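Local coordinates for nitrite reductase (Hyphomicrobium denitrificans, PDB 2DV6), which reduces nitrite to nitric oxide with the help of bound copper in denitrification, probably taking its electrons from a cytochrome c, at residues E169-K174 / Y185-G190; I145-A150 / K191-F196; G108-Y113 / I128-G133; V27-R32 / L57-G62; G409-V414 / L429-P434. All coordinates share one frame; numbering follows the deposited sequence.

Contact 1: residues E169-K174 / Y185-G190; sequences ETVEVK and YWTFNG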
# COMPACT_ATOMS: atom_id res chain seq x y z
N GLU A 169 -21.38 42.17 -13.59
CA GLU A 169 -20.02 41.96 -14.02
C GLU A 169 -19.59 40.59 -13.47
O GLU A 169 -19.93 40.28 -12.31
CB GLU A 169 -19.15 43.03 -13.40
CG GLU A 169 -17.78 43.04 -13.95
CD GLU A 169 -16.84 43.97 -13.17
OE1 GLU A 169 -15.71 44.14 -13.64
OE2 GLU A 169 -17.23 44.51 -12.10
N THR A 170 -18.87 39.80 -14.26
CA THR A 170 -18.35 38.50 -13.79
C THR A 170 -16.87 38.64 -13.50
O THR A 170 -16.09 39.04 -14.37
CB THR A 170 -18.65 37.35 -14.77
OG1 THR A 170 -18.12 37.65 -16.07
CG2 THR A 170 -20.16 37.17 -14.89
N VAL A 171 -16.51 38.41 -12.24
CA VAL A 171 -15.12 38.56 -11.81
C VAL A 171 -14.61 37.33 -11.05
O VAL A 171 -15.28 36.84 -10.15
CB VAL A 171 -14.82 39.96 -11.06
CG1 VAL A 171 -16.03 40.76 -10.82
CG2 VAL A 171 -14.08 39.80 -9.77
N GLU A 172 -13.42 36.87 -11.45
CA GLU A 172 -12.66 35.83 -10.77
C GLU A 172 -11.66 36.48 -9.81
O GLU A 172 -10.86 37.31 -10.20
CB GLU A 172 -11.96 34.92 -11.80
CG GLU A 172 -12.94 34.42 -12.91
CD GLU A 172 -12.24 33.82 -14.13
OE1 GLU A 172 -12.94 33.45 -15.08
OE2 GLU A 172 -11.00 33.68 -14.13
N VAL A 173 -11.74 36.12 -8.53
CA VAL A 173 -11.01 36.83 -7.51
C VAL A 173 -10.55 35.86 -6.42
O VAL A 173 -11.29 34.96 -6.01
CB VAL A 173 -11.90 37.97 -6.91
CG1 VAL A 173 -13.21 37.43 -6.36
CG2 VAL A 173 -11.16 38.76 -5.86
N LYS A 174 -9.33 36.05 -5.94
CA LYS A 174 -8.87 35.33 -4.75
C LYS A 174 -9.62 35.85 -3.54
O LYS A 174 -9.44 37.01 -3.15
CB LYS A 174 -7.36 35.51 -4.56
CG LYS A 174 -6.81 34.83 -3.29
CD LYS A 174 -5.41 35.35 -3.07
CE LYS A 174 -4.72 34.62 -1.95
NZ LYS A 174 -3.27 34.99 -2.00
N TYR A 185 -12.60 32.46 -6.11
CA TYR A 185 -14.01 32.56 -6.34
C TYR A 185 -14.31 33.11 -7.74
O TYR A 185 -13.53 33.86 -8.32
CB TYR A 185 -14.69 33.43 -5.28
CG TYR A 185 -14.77 32.86 -3.88
CD1 TYR A 185 -13.67 32.87 -3.03
CD2 TYR A 185 -15.99 32.37 -3.38
CE1 TYR A 185 -13.76 32.39 -1.72
CE2 TYR A 185 -16.10 31.88 -2.08
CZ TYR A 185 -14.98 31.88 -1.27
OH TYR A 185 -15.10 31.44 0.03
N TRP A 186 -15.48 32.73 -8.27
CA TRP A 186 -15.97 33.34 -9.50
C TRP A 186 -17.30 33.92 -9.11
O TRP A 186 -18.15 33.23 -8.53
CB TRP A 186 -16.15 32.30 -10.62
CG TRP A 186 -14.88 31.55 -11.02
CD1 TRP A 186 -13.59 31.86 -10.68
CD2 TRP A 186 -14.81 30.42 -11.89
NE1 TRP A 186 -12.73 30.96 -11.26
CE2 TRP A 186 -13.45 30.08 -12.03
CE3 TRP A 186 -15.76 29.65 -12.55
CZ2 TRP A 186 -13.02 28.97 -12.80
CZ3 TRP A 186 -15.33 28.56 -13.33
CH2 TRP A 186 -13.98 28.23 -13.43
N THR A 187 -17.52 35.18 -9.44
CA THR A 187 -18.63 35.89 -8.83
C THR A 187 -19.35 36.77 -9.82
O THR A 187 -18.80 37.17 -10.83
CB THR A 187 -18.12 36.85 -7.72
OG1 THR A 187 -17.33 37.87 -8.35
CG2 THR A 187 -17.27 36.13 -6.65
N PHE A 188 -20.60 37.08 -9.49
CA PHE A 188 -21.28 38.25 -10.03
C PHE A 188 -21.00 39.45 -9.12
O PHE A 188 -21.36 39.44 -7.95
CB PHE A 188 -22.79 38.00 -10.12
CG PHE A 188 -23.17 36.93 -11.10
CD1 PHE A 188 -23.06 37.16 -12.49
CD2 PHE A 188 -23.64 35.68 -10.65
CE1 PHE A 188 -23.43 36.17 -13.43
CE2 PHE A 188 -24.00 34.68 -11.56
CZ PHE A 188 -23.90 34.91 -12.95
N ASN A 189 -20.33 40.47 -9.67
CA ASN A 189 -20.08 41.75 -8.97
C ASN A 189 -19.22 41.59 -7.73
O ASN A 189 -19.38 42.34 -6.76
CB ASN A 189 -21.38 42.48 -8.64
CG ASN A 189 -21.99 43.25 -9.84
OD1 ASN A 189 -21.57 43.13 -11.00
ND2 ASN A 189 -22.96 44.06 -9.54
N GLY A 190 -18.34 40.59 -7.74
CA GLY A 190 -17.35 40.47 -6.67
C GLY A 190 -17.76 39.86 -5.33
O GLY A 190 -16.93 39.77 -4.45
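Val-171 O, at the middle of a cupredoxin beta hairpin, accepts twice from Thr-187: Thr-187 N and Thr-187 OG1 each lie 2.9 Å from it. The hydroxyl reaches the carbonyl because OG1 stands between its own backbone N and carbonyl carbon (chi1 65°), and it also takes a weak bond from Gly-190 N. Val-171 N answers to Thr-187 O, and Val-173 and Tyr-185 pair in both directions. Beyond the last strand pair, Asn-189 continues the pattern: Asn-189 N donates to Glu-169 O at 2.7 Å, while the side-chain Asn-189 OD1 accepts from Glu-169 N at 2.8 Å. A valine in place of Thr-187 would probably leave Val-171 O with one donor instead of two and Gly-190 N without its weak acceptor. On the face shared by Glu-172 and Trp-186, Glu-172 CG sits over the five-membered ring, 3.9 Å from its centroid. The carboxylate beyond is taken up by His-219 NE2 and by the backbone N of Leu-216 and Met-217. Since His-219 binds copper and its ring also meets the Trp-186 ring edge-to-face, the hairpin supplies a second shell that probably fixes the rotation of this imidazole.

Contact 2: residues I145-A150 / K191-F196; sequences ITRDPA and KVPGPF
Ile-145 O receives the shortest polar bond here, from Val-192 N at 2.7 Å, with Lys-191 CA making a CA-H...O contact to the same oxygen. The return bond is longer: Arg-147 N lies 3.2 Å from Val-192 O and approaches from above the carbonyl plane. These two bonds make a single bridge between two otherwise irregular loops. Arg-147 carries most of the remaining contact. Its CG is anti to the backbone N (chi1 -176°), and bends at chi2 and chi3 turn the guanidinium toward residues 193-195. Arg-147 NH1 then meets Pro-193 O at 3.1 Å, almost straight (170°), in the plane of both groups and on a lone pair of the oxygen. Pro-195 CA lies over one face of the guanidinium and Lys-191 CB over the opposite one, while Arg-147 CB packs on Pro-193 CD, beside the cis Val-192 to Pro-193 peptide. Arg-147 NH2 forms a salt bridge with Asp-151, which probably offsets the nearby like charge of Lys-191. An alanine at Arg-147 would probably leave Pro-193 O and Asp-151 without their mate and open a gap between Lys-191 and Pro-195. The loop 145-150, leading into strand 163-178, is thus held to the loop that follows strand 181-188, with Val-192 resting on Tyr-185 and Thr-187 of that strand and Tyr-293 of strand 290-299 packing against both Arg-147 and Pro-193.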
# COMPACT_ATOMS: atom_id res chain seq x y z
N ILE A 145 -15.40 38.38 -0.02
CA ILE A 145 -16.35 38.10 -1.11
C ILE A 145 -17.76 37.86 -0.57
O ILE A 145 -18.62 37.35 -1.28
CB ILE A 145 -15.85 36.92 -2.04
CG1 ILE A 145 -15.48 35.66 -1.24
CG2 ILE A 145 -14.65 37.41 -2.91
CD1 ILE A 145 -16.63 35.15 -0.34
N THR A 146 -18.02 38.23 0.68
CA THR A 146 -19.29 37.91 1.30
C THR A 146 -20.33 38.96 0.96
O THR A 146 -20.03 40.14 0.87
CB THR A 146 -19.19 37.84 2.84
OG1 THR A 146 -18.71 39.10 3.34
CG2 THR A 146 -18.22 36.69 3.28
N ARG A 147 -21.57 38.51 0.79
CA ARG A 147 -22.70 39.39 0.63
C ARG A 147 -23.26 39.63 2.03
O ARG A 147 -23.68 38.68 2.69
CB ARG A 147 -23.76 38.66 -0.16
CG ARG A 147 -24.97 39.48 -0.51
CD ARG A 147 -24.89 39.68 -2.00
NE ARG A 147 -24.58 41.03 -2.21
CZ ARG A 147 -24.04 41.53 -3.30
NH1 ARG A 147 -23.64 40.78 -4.30
NH2 ARG A 147 -23.85 42.84 -3.33
N ASP A 148 -23.30 40.90 2.44
CA ASP A 148 -24.02 41.35 3.65
C ASP A 148 -25.50 40.97 3.47
O ASP A 148 -26.09 41.21 2.43
CB ASP A 148 -23.84 42.89 3.77
CG ASP A 148 -24.46 43.48 5.05
OD1 ASP A 148 -25.51 42.99 5.52
OD2 ASP A 148 -23.89 44.46 5.59
N PRO A 149 -26.11 40.28 4.45
CA PRO A 149 -27.50 39.86 4.24
C PRO A 149 -28.54 41.01 4.25
O PRO A 149 -29.71 40.78 3.87
CB PRO A 149 -27.76 38.91 5.41
CG PRO A 149 -26.81 39.44 6.53
CD PRO A 149 -25.57 39.81 5.74
N ALA A 150 -28.14 42.21 4.67
CA ALA A 150 -29.01 43.42 4.58
C ALA A 150 -28.87 44.12 3.24
O ALA A 150 -29.56 45.09 3.00
CB ALA A 150 -28.71 44.42 5.74
N LYS A 191 -19.02 39.42 -5.18
CA LYS A 191 -19.52 38.80 -3.93
C LYS A 191 -20.39 37.58 -4.15
O LYS A 191 -20.87 37.37 -5.27
CB LYS A 191 -20.32 39.82 -3.11
CG LYS A 191 -19.44 41.00 -2.74
CD LYS A 191 -20.16 42.04 -1.96
CE LYS A 191 -19.17 43.18 -1.73
NZ LYS A 191 -19.99 44.36 -1.80
N VAL A 192 -20.64 36.83 -3.07
CA VAL A 192 -21.37 35.58 -3.15
C VAL A 192 -22.44 35.61 -2.05
O VAL A 192 -22.08 35.81 -0.90
CB VAL A 192 -20.41 34.34 -2.96
CG1 VAL A 192 -21.23 33.01 -2.91
CG2 VAL A 192 -19.32 34.31 -4.07
N PRO A 193 -23.74 35.43 -2.40
CA PRO A 193 -24.37 35.43 -3.71
C PRO A 193 -24.19 36.76 -4.46
O PRO A 193 -23.70 37.75 -3.89
CB PRO A 193 -25.87 35.27 -3.40
CG PRO A 193 -26.01 35.88 -1.97
CD PRO A 193 -24.76 35.25 -1.33
N GLY A 194 -24.56 36.75 -5.74
CA GLY A 194 -24.48 37.93 -6.53
C GLY A 194 -25.58 38.89 -6.06
O GLY A 194 -26.32 38.57 -5.13
N PRO A 195 -25.75 40.03 -6.78
CA PRO A 195 -26.70 41.06 -6.32
C PRO A 195 -28.12 40.54 -6.28
O PRO A 195 -28.52 39.74 -7.14
CB PRO A 195 -26.56 42.21 -7.37
CG PRO A 195 -25.35 41.89 -8.19
CD PRO A 195 -25.04 40.39 -8.03
N PHE A 196 -28.89 40.96 -5.28
CA PHE A 196 -30.29 40.61 -5.25
C PHE A 196 -30.99 41.50 -6.29
O PHE A 196 -30.95 42.73 -6.17
CB PHE A 196 -30.84 40.83 -3.85
CG PHE A 196 -32.26 40.37 -3.67
CD1 PHE A 196 -32.55 39.21 -2.95
CD2 PHE A 196 -33.31 41.13 -4.15
CE1 PHE A 196 -33.84 38.80 -2.75
CE2 PHE A 196 -34.64 40.75 -3.94
CZ PHE A 196 -34.91 39.59 -3.24

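Contact 3: residues G108-Y113 / I128-G133; sequences GEFNYY and IQVLPG
Phe-110 and Val-130 meet obliquely on one face of an antiparallel pair, with Phe-110 CE1 3.9 Å from Val-130 CG2. With its CG anti to the carbonyl carbon (chi1 -54°), the Phe-110 side chain leans back along its own strand toward Gly-108, where a CB would be crowded by the tip of the ring. Ile-128 O lies at the edge of the same ring, near its plane. Further along, Tyr-112 and Ile-128 cross at about a right angle, Tyr-112 CD1 coming within 3.9 Å of Ile-128 CG1. The Tyr-112 hydroxyl is bonded to Pro-55 O. Glu-109 and Gln-129 occupy the other face. They run side by side in the same direction, touching through their methylenes with Glu-109 CG 3.9 Å from Gln-129 CG. Their carboxylate and amide planes are turned 50° apart, and Glu-109 OE1 stays 4.0 Å from Gln-129 NE2, too far for a hydrogen bond. Four backbone bonds join the two segments, two between Gly-108 and Val-130 and two between Phe-110 and Ile-128; Ile-128 N to Phe-110 O, at 2.8 Å, is nearly straight. The strands belong to the N-terminal cupredoxin domain, and 108-113 runs directly into the copper ligand Cys-114. The pairing therefore separates two chemistries: aromatic and aliphatic groups turn to the buried side, while the charged and amide ends of Glu-109 and Gln-129 stand on the more exposed side, the two chains meeting through their methylene groups without a direct hydrogen bond.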
# COMPACT_ATOMS: atom_id res chain seq x y z
N GLY A 108 -6.43 31.14 32.31
CA GLY A 108 -5.34 30.33 32.86
C GLY A 108 -4.90 29.20 31.92
O GLY A 108 -5.37 29.12 30.78
N GLU A 109 -4.00 28.34 32.40
CA GLU A 109 -3.47 27.21 31.63
C GLU A 109 -3.91 25.92 32.28
O GLU A 109 -3.76 25.76 33.49
CB GLU A 109 -1.94 27.24 31.56
CG GLU A 109 -1.40 28.51 30.87
CD GLU A 109 0.06 28.37 30.38
OE1 GLU A 109 0.75 29.44 30.26
OE2 GLU A 109 0.51 27.20 30.11
N PHE A 110 -4.46 25.00 31.47
CA PHE A 110 -5.06 23.76 31.96
C PHE A 110 -4.54 22.58 31.14
O PHE A 110 -4.53 22.64 29.91
CB PHE A 110 -6.59 23.87 31.83
CG PHE A 110 -7.16 25.08 32.51
CD1 PHE A 110 -7.24 26.30 31.83
CD2 PHE A 110 -7.60 25.01 33.83
CE1 PHE A 110 -7.75 27.44 32.47
CE2 PHE A 110 -8.11 26.16 34.48
CZ PHE A 110 -8.18 27.37 33.79
N ASN A 111 -4.15 21.50 31.80
CA ASN A 111 -3.71 20.31 31.10
C ASN A 111 -4.89 19.53 30.50
O ASN A 111 -5.95 19.48 31.09
CB ASN A 111 -2.92 19.39 32.03
CG ASN A 111 -1.61 20.01 32.50
OD1 ASN A 111 -1.26 19.89 33.67
ND2 ASN A 111 -0.90 20.68 31.61
N TYR A 112 -4.70 18.93 29.34
CA TYR A 112 -5.61 17.88 28.89
C TYR A 112 -4.76 16.63 28.82
O TYR A 112 -3.58 16.71 28.54
CB TYR A 112 -6.29 18.22 27.56
CG TYR A 112 -5.39 18.34 26.32
CD1 TYR A 112 -4.94 19.58 25.87
CD2 TYR A 112 -5.03 17.20 25.57
CE1 TYR A 112 -4.14 19.71 24.70
CE2 TYR A 112 -4.20 17.30 24.41
CZ TYR A 112 -3.79 18.57 23.97
OH TYR A 112 -3.01 18.66 22.84
N TYR A 113 -5.34 15.46 29.10
CA TYR A 113 -4.49 14.25 29.16
C TYR A 113 -5.37 13.01 28.99
O TYR A 113 -6.60 13.09 29.10
CB TYR A 113 -3.73 14.19 30.50
CG TYR A 113 -4.67 14.09 31.69
CD1 TYR A 113 -5.11 12.85 32.17
CD2 TYR A 113 -5.14 15.24 32.32
CE1 TYR A 113 -6.02 12.76 33.24
CE2 TYR A 113 -6.03 15.16 33.41
CZ TYR A 113 -6.47 13.93 33.84
OH TYR A 113 -7.33 13.87 34.89
N ILE A 128 -4.38 23.54 27.31
CA ILE A 128 -5.35 24.49 26.81
C ILE A 128 -4.99 25.82 27.49
O ILE A 128 -4.85 25.85 28.70
CB ILE A 128 -6.79 24.07 27.22
CG1 ILE A 128 -7.10 22.67 26.69
CG2 ILE A 128 -7.83 25.13 26.74
CD1 ILE A 128 -8.54 22.25 26.81
N GLN A 129 -4.81 26.89 26.73
CA GLN A 129 -4.65 28.23 27.28
C GLN A 129 -5.95 29.00 27.09
O GLN A 129 -6.37 29.26 25.95
CB GLN A 129 -3.55 28.98 26.55
CG GLN A 129 -2.12 28.67 27.01
CD GLN A 129 -1.08 29.39 26.13
OE1 GLN A 129 -1.41 30.27 25.32
NE2 GLN A 129 0.20 28.99 26.31
N VAL A 130 -6.60 29.33 28.20
CA VAL A 130 -7.75 30.22 28.13
C VAL A 130 -7.25 31.65 28.34
O VAL A 130 -6.75 31.98 29.43
CB VAL A 130 -8.79 29.87 29.18
CG1 VAL A 130 -9.98 30.81 29.04
CG2 VAL A 130 -9.23 28.41 29.05
N LEU A 131 -7.34 32.48 27.30
CA LEU A 131 -6.86 33.86 27.35
C LEU A 131 -8.00 34.81 27.62
O LEU A 131 -9.15 34.51 27.30
CB LEU A 131 -6.19 34.26 26.03
CG LEU A 131 -4.98 33.50 25.48
CD1 LEU A 131 -4.72 33.89 24.02
CD2 LEU A 131 -3.75 33.81 26.28
N PRO A 132 -7.70 35.98 28.24
CA PRO A 132 -8.76 36.97 28.38
C PRO A 132 -9.04 37.65 27.04
O PRO A 132 -8.25 37.56 26.09
CB PRO A 132 -8.17 37.98 29.39
CG PRO A 132 -6.70 37.92 29.12
CD PRO A 132 -6.42 36.45 28.83
N GLY A 133 -10.16 38.35 26.95
CA GLY A 133 -10.41 39.14 25.76
C GLY A 133 -11.22 38.41 24.71
O GLY A 133 -11.82 37.37 24.97

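Contact 4: residues V27-R32 / L57-G62; sequences VVFTLR and LVVHEG
Phe-29 is gripped by Leu-57 and Val-59 in the tight part of this contact. Leu-57 CB stands over the middle of the ring, 4.0 Å from its centroid and only 7° off the normal, a CH-pi contact. The rest of the leucine slides past the phenylalanine in the opposite direction, bringing Leu-57 CD2 to 3.7 Å from Phe-29 CD2. Val-59 comes to the ring edge instead, its CG2 3.5 Å from Phe-29 CE1, and Val-58 O, which also accepts from Arg-135 NH2, lies at the edge, near the plane. The Val-59 methyl extends the cluster to Val-27, whose CG1 is 3.8 Å away from Val-59 CG2. No hydrogen bond joins the two segments: their axes lie 9.0 Å apart and nearly antiparallel, as expected of strands facing each other from the two sheets of a cupredoxin beta-sandwich. Packing is looser toward Leu-31, whose CD2 approaches Leu-57 CD2 only to 4.5 Å. On the outer side of strand 27-32, Val-28 is exposed and Thr-30 packs on Tyr-315 of a neighbouring subunit. On the far side of strand 57-60, the Val-58 side chain points away from Phe-29 and rests on Leu-131.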
# COMPACT_ATOMS: atom_id res chain seq x y z
N VAL A 27 -15.43 26.96 19.06
CA VAL A 27 -14.11 26.78 18.51
C VAL A 27 -13.81 25.26 18.59
O VAL A 27 -13.95 24.62 19.64
CB VAL A 27 -13.05 27.75 19.19
CG1 VAL A 27 -13.01 27.57 20.67
CG2 VAL A 27 -11.61 27.54 18.59
N VAL A 28 -13.45 24.68 17.46
CA VAL A 28 -13.39 23.22 17.32
C VAL A 28 -11.95 22.79 17.15
O VAL A 28 -11.27 23.35 16.33
CB VAL A 28 -14.26 22.71 16.14
CG1 VAL A 28 -14.23 21.18 16.08
CG2 VAL A 28 -15.73 23.19 16.30
N PHE A 29 -11.49 21.82 17.94
CA PHE A 29 -10.14 21.27 17.80
C PHE A 29 -10.28 19.80 17.56
O PHE A 29 -11.04 19.14 18.26
CB PHE A 29 -9.32 21.49 19.10
CG PHE A 29 -9.11 22.93 19.44
CD1 PHE A 29 -9.89 23.55 20.40
CD2 PHE A 29 -8.20 23.70 18.71
CE1 PHE A 29 -9.72 24.89 20.68
CE2 PHE A 29 -8.02 25.06 18.99
CZ PHE A 29 -8.77 25.65 19.97
N THR A 30 -9.56 19.29 16.55
CA THR A 30 -9.53 17.84 16.32
C THR A 30 -8.16 17.26 16.69
O THR A 30 -7.15 17.81 16.30
CB THR A 30 -9.94 17.49 14.86
OG1 THR A 30 -11.26 17.99 14.65
CG2 THR A 30 -9.91 15.97 14.61
N LEU A 31 -8.17 16.18 17.48
CA LEU A 31 -6.99 15.47 17.95
C LEU A 31 -7.12 14.03 17.51
O LEU A 31 -8.15 13.37 17.73
CB LEU A 31 -6.90 15.52 19.50
CG LEU A 31 -6.84 16.91 20.17
CD1 LEU A 31 -6.85 16.88 21.74
CD2 LEU A 31 -5.64 17.67 19.68
N ARG A 32 -6.08 13.52 16.87
CA ARG A 32 -6.01 12.10 16.62
C ARG A 32 -4.91 11.54 17.51
O ARG A 32 -3.98 12.25 17.85
CB ARG A 32 -5.74 11.79 15.14
CG ARG A 32 -4.41 12.27 14.59
CD ARG A 32 -4.26 11.92 13.07
NE ARG A 32 -3.21 12.74 12.46
CZ ARG A 32 -1.95 12.35 12.26
NH1 ARG A 32 -1.55 11.12 12.61
NH2 ARG A 32 -1.07 13.19 11.71
N LEU A 57 -4.04 24.25 22.82
CA LEU A 57 -5.31 24.68 22.24
C LEU A 57 -5.58 26.07 22.79
O LEU A 57 -5.85 26.23 23.98
CB LEU A 57 -6.40 23.69 22.66
CG LEU A 57 -6.14 22.19 22.40
CD1 LEU A 57 -7.33 21.35 22.77
CD2 LEU A 57 -5.75 21.98 20.94
N VAL A 58 -5.47 27.09 21.95
CA VAL A 58 -5.68 28.43 22.47
C VAL A 58 -7.07 28.99 22.24
O VAL A 58 -7.59 29.02 21.12
CB VAL A 58 -4.45 29.44 22.36
CG1 VAL A 58 -3.23 28.88 21.63
CG2 VAL A 58 -4.84 30.88 21.95
N VAL A 59 -7.62 29.45 23.34
CA VAL A 59 -9.02 29.71 23.49
C VAL A 59 -9.19 31.02 24.30
O VAL A 59 -8.25 31.48 24.94
CB VAL A 59 -9.63 28.45 24.15
CG1 VAL A 59 -10.70 28.77 25.16
CG2 VAL A 59 -10.06 27.45 23.04
N HIS A 60 -10.38 31.62 24.20
CA HIS A 60 -10.66 32.87 24.91
C HIS A 60 -11.79 32.68 25.90
O HIS A 60 -12.71 31.88 25.68
CB HIS A 60 -10.94 34.03 23.94
CG HIS A 60 -9.73 34.47 23.18
ND1 HIS A 60 -8.94 35.53 23.59
CD2 HIS A 60 -9.15 33.98 22.06
CE1 HIS A 60 -7.95 35.69 22.73
NE2 HIS A 60 -8.04 34.74 21.81
N GLU A 61 -11.66 33.39 27.02
CA GLU A 61 -12.62 33.35 28.09
C GLU A 61 -14.07 33.45 27.58
O GLU A 61 -14.38 34.34 26.80
CB GLU A 61 -12.34 34.50 29.06
CG GLU A 61 -13.24 34.44 30.30
CD GLU A 61 -12.97 35.56 31.32
OE1 GLU A 61 -12.09 36.43 31.08
OE2 GLU A 61 -13.65 35.54 32.37
N GLY A 62 -14.92 32.55 28.02
CA GLY A 62 -16.33 32.52 27.61
C GLY A 62 -16.65 31.73 26.34
O GLY A 62 -17.83 31.53 26.03

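Contact 5: residues G409-V414 / L429-P434; sequences GRYILV and LNVDGP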
# COMPACT_ATOMS: atom_id res chain seq x y z
N GLY A 409 -32.85 37.67 21.57
CA GLY A 409 -31.99 36.51 21.54
C GLY A 409 -31.03 36.48 20.36
O GLY A 409 -31.09 37.32 19.45
N ARG A 410 -30.13 35.51 20.38
CA ARG A 410 -29.32 35.25 19.24
C ARG A 410 -29.98 34.08 18.53
O ARG A 410 -29.87 32.95 18.97
CB ARG A 410 -27.92 34.86 19.67
CG ARG A 410 -27.12 34.25 18.55
CD ARG A 410 -26.08 35.18 18.18
NE ARG A 410 -24.84 34.76 18.78
CZ ARG A 410 -23.89 35.60 19.16
NH1 ARG A 410 -22.77 35.11 19.69
NH2 ARG A 410 -24.06 36.91 19.01
N TYR A 411 -30.66 34.36 17.43
CA TYR A 411 -31.26 33.32 16.60
C TYR A 411 -30.23 32.78 15.57
O TYR A 411 -29.35 33.51 15.10
CB TYR A 411 -32.55 33.84 15.97
CG TYR A 411 -33.52 34.27 17.06
CD1 TYR A 411 -33.56 35.60 17.53
CD2 TYR A 411 -34.36 33.33 17.68
CE1 TYR A 411 -34.44 35.98 18.54
CE2 TYR A 411 -35.23 33.70 18.69
CZ TYR A 411 -35.26 35.03 19.12
OH TYR A 411 -36.11 35.38 20.13
N ILE A 412 -30.34 31.50 15.26
CA ILE A 412 -29.29 30.81 14.51
C ILE A 412 -29.81 30.17 13.23
O ILE A 412 -30.61 29.24 13.27
CB ILE A 412 -28.56 29.83 15.42
CG1 ILE A 412 -28.18 30.52 16.77
CG2 ILE A 412 -27.29 29.25 14.72
CD1 ILE A 412 -27.65 29.53 17.82
N LEU A 413 -29.35 30.70 12.08
CA LEU A 413 -29.66 30.11 10.77
C LEU A 413 -28.81 28.84 10.57
O LEU A 413 -27.59 28.86 10.77
CB LEU A 413 -29.39 31.10 9.65
CG LEU A 413 -30.32 32.32 9.51
CD1 LEU A 413 -30.27 33.25 10.78
CD2 LEU A 413 -29.94 33.12 8.23
N VAL A 414 -29.48 27.75 10.21
CA VAL A 414 -28.82 26.46 9.99
C VAL A 414 -29.48 25.73 8.81
O VAL A 414 -30.65 26.00 8.51
CB VAL A 414 -28.84 25.53 11.24
CG1 VAL A 414 -28.18 26.18 12.46
CG2 VAL A 414 -30.25 25.06 11.59
N LEU A 429 -28.76 35.69 13.74
CA LEU A 429 -29.72 36.80 13.72
C LEU A 429 -29.78 37.37 15.15
O LEU A 429 -30.35 36.75 16.04
CB LEU A 429 -31.10 36.33 13.24
CG LEU A 429 -32.33 37.24 13.46
CD1 LEU A 429 -32.12 38.63 12.87
CD2 LEU A 429 -33.54 36.62 12.83
N ASN A 430 -29.17 38.54 15.35
CA ASN A 430 -28.98 39.14 16.69
C ASN A 430 -30.10 40.11 17.02
O ASN A 430 -30.28 41.10 16.30
CB ASN A 430 -27.63 39.87 16.77
CG ASN A 430 -26.45 38.93 16.69
OD1 ASN A 430 -26.50 37.88 17.27
ND2 ASN A 430 -25.40 39.31 15.96
N VAL A 431 -30.85 39.80 18.08
CA VAL A 431 -31.97 40.62 18.53
C VAL A 431 -31.72 40.97 20.00
O VAL A 431 -31.76 40.11 20.91
CB VAL A 431 -33.34 39.92 18.32
CG1 VAL A 431 -34.48 40.83 18.78
CG2 VAL A 431 -33.54 39.47 16.80
N ASP A 432 -31.46 42.25 20.23
CA ASP A 432 -31.05 42.74 21.55
C ASP A 432 -32.24 42.86 22.50
O ASP A 432 -33.37 43.16 22.09
CB ASP A 432 -30.33 44.10 21.42
CG ASP A 432 -29.53 44.45 22.68
OD1 ASP A 432 -29.41 43.57 23.59
OD2 ASP A 432 -29.01 45.60 22.76
N GLY A 433 -31.97 42.62 23.78
CA GLY A 433 -33.00 42.69 24.82
C GLY A 433 -32.76 41.74 25.99
O GLY A 433 -31.76 41.01 26.01
N PRO A 434 -33.70 41.72 26.96
CA PRO A 434 -33.51 40.93 28.19
C PRO A 434 -33.54 39.42 27.95
O PRO A 434 -34.35 38.93 27.14
CB PRO A 434 -34.70 41.35 29.08
CG PRO A 434 -35.74 41.85 28.12
CD PRO A 434 -34.97 42.45 26.95
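Tyr-411 meets Val-431 because its CG lies anti to the carbonyl carbon (chi1 -59°), which directs the ring along its own strand and brings Tyr-411 CD1 to 3.9 Å from Val-431 CG2 with the methyl at the ring edge. The two residues belong to an antiparallel beta hairpin, strands 409-415 and 427-431, in the C-terminal cupredoxin domain; the first strand leads to His-416, a copper-binding residue. Leu-429 O approaches the same ring near its plane. At the other end of the side chain, Tyr-411 OH is bonded to Arg-407 O, and Tyr-411 also packs on Gly-228 of a neighbouring subunit. Gly-409 lies under the tyrosine, where a CB would be crowded by its CZ. Two pairs of backbone bonds join the segments: Gly-409 with Val-431, and Tyr-411 with Leu-429, where Leu-429 N reaches Tyr-411 O at 2.6 Å almost in a straight line (178°). On the other face Arg-410 and Asn-430 run alongside each other, but the bond between Arg-410 NH2 and Asn-430 OD1 is doubtful, the oxygen being modelled too close to a neighbour. Past the tyrosine, Leu-413 crosses Leu-429 obliquely, with Leu-413 CD1 4.0 Å from Leu-429 CB.

Overall arrangement
From the N terminus, contact 4 closes the first loop, facing strand 27-36 to strand 57-60 across the N-terminal sandwich. Contact 3 follows in series and pairs strands 108-113 and 125-131 in the sheet that also holds 57-60; the two touch, probably through a hydrogen bond from Leu-131 N to Val-59 O. Contact 2 then ties the linker 145-150 to 191-196, and the hairpin of contact 1 is nested inside its loop, Ile-145 packing on Tyr-185 and Val-173. Contact 5 closes last, within another cupredoxin domain, its nearest atoms about 7 Å from contact 2. No two of these loops cross.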